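Local coordinates for protein esterase D (Lactobacillus rhamnosus, PDB 3DKR) that probably hydrolyses carboxylic esters, as an alpha/beta hydrolase with a catalytic triad, at residues G72-W77 against A167-F172. Residues are numbered along the deposited sequence; the frame is centred on the assembly and turned at random.
Sequences GNPDIW and AAIDQF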
loop_
_atom_site.group_PDB
_atom_site.type_symbol
_atom_site.label_atom_id
_atom_site.label_comp_id
_atom_site.label_asym_id
_atom_site.label_seq_id
_atom_site.Cartn_x
_atom_site.Cartn_y
_atom_site.Cartn_z
ATOM N N GLY A 72 13.004 -8.706 4.862
ATOM C CA GLY A 72 11.599 -8.365 5.074
ATOM C C GLY A 72 10.738 -9.588 4.855
ATOM O O GLY A 72 11.146 -10.526 4.177
ATOM N N ASN A 73 9.556 -9.572 5.465
ATOM C CA ASN A 73 8.530 -10.575 5.220
ATOM C C ASN A 73 7.190 -10.034 5.692
ATOM O O ASN A 73 7.154 -9.015 6.409
ATOM C CB ASN A 73 8.883 -11.906 5.903
ATOM C CG ASN A 73 8.832 -11.824 7.398
ATOM O OD1 ASN A 73 7.829 -11.419 7.969
ATOM N ND2 ASN A 73 9.933 -12.223 8.060
ATOM N N PRO A 74 6.093 -10.678 5.268
ATOM C CA PRO A 74 4.765 -10.143 5.610
ATOM C C PRO A 74 4.512 -9.967 7.091
ATOM O O PRO A 74 3.788 -9.043 7.478
ATOM C CB PRO A 74 3.805 -11.158 4.985
ATOM C CG PRO A 74 4.592 -11.731 3.837
ATOM C CD PRO A 74 5.990 -11.841 4.368
ATOM N N ASP A 75 5.075 -10.832 7.934
ATOM C CA ASP A 75 4.867 -10.704 9.367
ATOM C C ASP A 75 5.545 -9.452 9.906
ATOM O O ASP A 75 4.940 -8.694 10.677
ATOM C CB ASP A 75 5.309 -11.983 10.091
ATOM C CG ASP A 75 4.473 -13.178 9.681
ATOM O OD1 ASP A 75 3.217 -13.083 9.714
ATOM O OD2 ASP A 75 5.078 -14.193 9.263
ATOM N N ILE A 76 6.774 -9.201 9.466
ATOM C CA ILE A 76 7.493 -7.964 9.850
ATOM C C ILE A 76 6.724 -6.735 9.362
ATOM O O ILE A 76 6.515 -5.769 10.114
ATOM C CB ILE A 76 8.941 -7.954 9.300
ATOM C CG1 ILE A 76 9.763 -9.049 9.980
ATOM C CG2 ILE A 76 9.586 -6.591 9.485
ATOM C CD1 ILE A 76 11.127 -9.307 9.353
ATOM N N TRP A 77 6.293 -6.778 8.106
ATOM C CA TRP A 77 5.619 -5.629 7.499
ATOM C C TRP A 77 4.275 -5.383 8.173
ATOM O O TRP A 77 3.842 -4.228 8.309
ATOM C CB TRP A 77 5.439 -5.824 5.991
ATOM C CG TRP A 77 6.747 -6.045 5.297
ATOM C CD1 TRP A 77 7.954 -5.516 5.644
ATOM C CD2 TRP A 77 6.968 -6.821 4.115
ATOM N NE1 TRP A 77 8.926 -5.928 4.754
ATOM C CE2 TRP A 77 8.347 -6.741 3.813
ATOM C CE3 TRP A 77 6.141 -7.601 3.294
ATOM C CZ2 TRP A 77 8.910 -7.407 2.718
ATOM C CZ3 TRP A 77 6.711 -8.257 2.200
ATOM C CH2 TRP A 77 8.076 -8.150 1.926
ATOM N N ALA A 167 4.876 -16.298 -2.391
ATOM C CA ALA A 167 3.995 -17.286 -1.753
ATOM C C ALA A 167 3.614 -16.823 -0.353
ATOM O O ALA A 167 2.462 -16.950 0.044
ATOM C CB ALA A 167 4.685 -18.655 -1.681
ATOM N N ALA A 168 4.573 -16.279 0.392
ATOM C CA ALA A 168 4.318 -15.811 1.751
ATOM C C ALA A 168 3.321 -14.656 1.748
ATOM O O ALA A 168 2.429 -14.584 2.598
ATOM C CB ALA A 168 5.611 -15.368 2.406
ATOM N N ILE A 169 3.507 -13.738 0.811
ATOM C CA ILE A 169 2.572 -12.614 0.650
ATOM C C ILE A 169 1.175 -13.098 0.285
ATOM O O ILE A 169 0.175 -12.714 0.920
ATOM C CB ILE A 169 3.073 -11.608 -0.400
ATOM C CG1 ILE A 169 4.391 -10.985 0.054
ATOM C CG2 ILE A 169 2.032 -10.508 -0.608
ATOM C CD1 ILE A 169 5.138 -10.249 -1.068
ATOM N N ASP A 170 1.102 -13.958 -0.736
ATOM C CA ASP A 170 -0.164 -14.580 -1.141
ATOM C C ASP A 170 -0.877 -15.176 0.093
ATOM O O ASP A 170 -2.058 -14.924 0.354
ATOM C CB ASP A 170 0.093 -15.734 -2.133
ATOM C CG ASP A 170 0.473 -15.279 -3.549
ATOM O OD1 ASP A 170 0.267 -14.111 -3.927
ATOM O OD2 ASP A 170 0.979 -16.165 -4.297
ATOM N N GLN A 171 -0.138 -15.961 0.864
ATOM C CA GLN A 171 -0.702 -16.675 2.006
ATOM C C GLN A 171 -1.274 -15.691 3.036
ATOM O O GLN A 171 -2.414 -15.815 3.495
ATOM C CB GLN A 171 0.374 -17.579 2.619
ATOM C CG GLN A 171 -0.032 -18.257 3.913
ATOM C CD GLN A 171 0.988 -19.300 4.378
ATOM O OE1 GLN A 171 1.940 -19.632 3.656
ATOM N NE2 GLN A 171 0.789 -19.818 5.584
ATOM N N PHE A 172 -0.476 -14.691 3.390
ATOM C CA PHE A 172 -0.902 -13.682 4.366
ATOM C C PHE A 172 -2.146 -12.977 3.854
ATOM O O PHE A 172 -3.103 -12.710 4.596
ATOM C CB PHE A 172 0.232 -12.675 4.557
ATOM C CG PHE A 172 -0.000 -11.713 5.689
ATOM C CD1 PHE A 172 0.577 -11.913 6.931
ATOM C CD2 PHE A 172 -0.807 -10.612 5.512
ATOM C CE1 PHE A 172 0.340 -11.026 7.975
ATOM C CE2 PHE A 172 -1.023 -9.721 6.548
ATOM C CZ PHE A 172 -0.462 -9.932 7.765
#
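The indole of W77 meets I169 at its edge, CZ3 lying 4.1 Å from I169 CD1 near the ring plane, while N73 O stands 3.1 Å over one face, nearer its margin than its centre, and P74 N lies over the same face. The ring of F172 has D75 OD1 at its edge, near the plane and 3.9 Å from CE1; the carboxylate is turned 64° from the ring, and P74 CB approaches obliquely, 3.8 Å from CD1. In this alpha/beta-hydrolase fold the contact packs the first turn of helix 74-89 against helix 155-178, with I169 about 8 Å, side chain to side chain, from S101, the predicted nucleophile. P74 carries much of the contact between the two helices: its CG sits 3.9 Å from I169 CG1 and near A168 CB. F172 CG lies anti to the backbone N (chi1 -171°), within contact range of P74 CB. I105 and K109 of helix 101-113 and the ring of W78 also touch F172. An alanine at F172 would keep the CB contact with P74 but would probably leave a gap where CG and CD1 met P74 CB, and D75 OD1 without the ring edge beside it. W77 NE1 donates a hydrogen bond to S58 O, which limits how the indole can turn. N73 caps helix 74-89: its OD1 accepts from I76 N at 2.9 Å, nearly straight at 166°, and more weakly from D75 N.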